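Local coordinates for protein malonyl CoA reductase (malonate semialdehyde-forming) (PDB 2EP5) that probably reduces malonyl-CoA to malonate semialdehyde with NADPH, as a member of the aspartate-semialdehyde dehydrogenase family, at residues L32-A37 with L65-T70. Residues are numbered along the deposited sequence; the frame is centred on the assembly and turned at random.
Sequences LVKVSA and LPIVST
Val-68 N donates a backbone hydrogen bond to Val-35 O at 3.0 Å, with an angle of 162° at the hydrogen. A second bond follows one residue on: the hydroxyl Ser-36 OG, with chi1 at t, donates to Val-68 O at 2.9 Å. The side chain thus takes an acceptor on the neighbouring backbone. Val-35 O also receives a CA-H...O contact from Ile-67 CA at 3.3 Å.

The strands run parallel but pair loosely, with Ser-36 CA 4.9 Å from Val-68 CA. Residues 32-36 are mostly extended; Val-33, with psi near -10°, departs locally from this form while the strand runs on. The end-to-end directions of 32-37 and 65-70 differ by 57°. Strand 67-68 is short and weakly bonded. In the parallel sheet of the Rossmann-type NAD-binding domain, 67-68 is the outermost strand beside 30-36. The other side of 30-36 pairs with strand 5-10, where Lys-34 and Ser-36 both bond to the backbone of Leu-9.

Apolar packing runs outward from the paired residues. Val-35 CG2 meets Ile-67 CD1 at 3.6 Å, with both Ile-67 chi angles at m; Tyr-46 touches both side chains. Ala-37 CB lies 3.9 Å from Ile-67 CG2. Before the paired part, Leu-65 (chi1 m, chi2 t) points toward 32-37. Its CB is 4.1 Å from Val-35 CG2, and its CD1 is 4.0 Å from Leu-32 CG.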
loop_
_atom_site.group_PDB
_atom_site.type_symbol
_atom_site.label_atom_id
_atom_site.label_comp_id
_atom_site.label_asym_id
_atom_site.label_seq_id
_atom_site.Cartn_x
_atom_site.Cartn_y
_atom_site.Cartn_z
ATOM N N LEU A 32 21.252 29.905 7.215
ATOM C CA LEU A 32 20.200 29.658 8.189
ATOM C C LEU A 32 20.795 29.738 9.589
ATOM O O LEU A 32 21.612 28.895 9.979
ATOM C CB LEU A 32 19.576 28.282 7.950
ATOM C CG LEU A 32 18.514 27.815 8.945
ATOM C CD1 LEU A 32 17.364 28.816 8.984
ATOM C CD2 LEU A 32 18.020 26.424 8.545
ATOM N N VAL A 33 20.386 30.755 10.341
ATOM C CA VAL A 33 20.902 30.951 11.683
ATOM C C VAL A 33 19.853 30.781 12.765
ATOM O O VAL A 33 20.190 30.728 13.946
ATOM C CB VAL A 33 21.530 32.346 11.835
ATOM C CG1 VAL A 33 22.614 32.541 10.782
ATOM C CG2 VAL A 33 20.454 33.422 11.713
ATOM N N LYS A 34 18.588 30.696 12.365
ATOM C CA LYS A 34 17.501 30.537 13.332
ATOM C C LYS A 34 16.313 29.742 12.803
ATOM O O LYS A 34 15.818 29.980 11.700
ATOM C CB LYS A 34 17.002 31.908 13.821
ATOM C CG LYS A 34 17.958 32.625 14.760
ATOM C CD LYS A 34 17.465 34.009 15.116
ATOM C CE LYS A 34 18.381 34.643 16.144
ATOM N NZ LYS A 34 17.891 35.976 16.566
ATOM N N VAL A 35 15.865 28.791 13.613
ATOM C CA VAL A 35 14.729 27.960 13.267
ATOM C C VAL A 35 13.735 28.118 14.398
ATOM O O VAL A 35 14.117 28.222 15.571
ATOM C CB VAL A 35 15.118 26.469 13.125
ATOM C CG1 VAL A 35 15.988 26.280 11.904
ATOM C CG2 VAL A 35 15.849 25.996 14.372
ATOM N N SER A 36 12.461 28.145 14.033
ATOM C CA SER A 36 11.392 28.310 14.995
ATOM C C SER A 36 10.441 27.131 14.929
ATOM O O SER A 36 10.337 26.459 13.904
ATOM C CB SER A 36 10.643 29.613 14.700
ATOM O OG SER A 36 9.608 29.843 15.630
ATOM N N ALA A 37 9.763 26.877 16.042
ATOM C CA ALA A 37 8.805 25.787 16.142
ATOM C C ALA A 37 7.811 26.165 17.231
ATOM O O ALA A 37 7.755 27.326 17.649
ATOM C CB ALA A 37 9.515 24.488 16.502
ATOM N N LEU A 65 21.188 24.332 16.118
ATOM C CA LEU A 65 20.523 25.634 16.061
ATOM C C LEU A 65 19.429 25.673 17.122
ATOM O O LEU A 65 18.583 24.780 17.197
ATOM C CB LEU A 65 19.913 25.867 14.673
ATOM C CG LEU A 65 20.889 25.989 13.497
ATOM C CD1 LEU A 65 20.122 26.145 12.196
ATOM C CD2 LEU A 65 21.806 27.185 13.724
ATOM N N PRO A 66 19.427 26.717 17.960
ATOM C CA PRO A 66 18.419 26.832 19.018
ATOM C C PRO A 66 17.057 27.223 18.457
ATOM O O PRO A 66 16.977 27.981 17.487
ATOM C CB PRO A 66 19.004 27.910 19.921
ATOM C CG PRO A 66 19.598 28.862 18.905
ATOM C CD PRO A 66 20.273 27.927 17.901
ATOM N N ILE A 67 15.994 26.691 19.058
ATOM C CA ILE A 67 14.637 27.006 18.623
ATOM C C ILE A 67 14.239 28.348 19.247
ATOM O O ILE A 67 14.352 28.546 20.455
ATOM C CB ILE A 67 13.610 25.927 19.074
ATOM C CG1 ILE A 67 14.007 24.543 18.549
ATOM C CG2 ILE A 67 12.220 26.295 18.562
ATOM C CD1 ILE A 67 13.972 24.413 17.044
ATOM N N VAL A 68 13.791 29.272 18.408
ATOM C CA VAL A 68 13.373 30.580 18.881
ATOM C C VAL A 68 11.870 30.748 18.676
ATOM O O VAL A 68 11.230 29.961 17.974
ATOM C CB VAL A 68 14.125 31.706 18.132
ATOM C CG1 VAL A 68 15.624 31.592 18.402
ATOM C CG2 VAL A 68 13.857 31.615 16.632
ATOM N N SER A 69 11.309 31.777 19.296
ATOM C CA SER A 69 9.885 32.045 19.168
ATOM C C SER A 69 9.614 32.640 17.795
ATOM O O SER A 69 10.537 32.929 17.029
ATOM C CB SER A 69 9.424 33.041 20.228
ATOM O OG SER A 69 9.785 34.360 19.857
ATOM N N THR A 70 8.334 32.829 17.500
ATOM C CA THR A 70 7.906 33.401 16.230
ATOM C C THR A 70 7.769 34.924 16.349
ATOM O O THR A 70 7.316 35.588 15.419
ATOM C CB THR A 70 6.547 32.802 15.808
ATOM O OG1 THR A 70 5.591 32.990 16.859
ATOM C CG2 THR A 70 6.688 31.316 15.545
#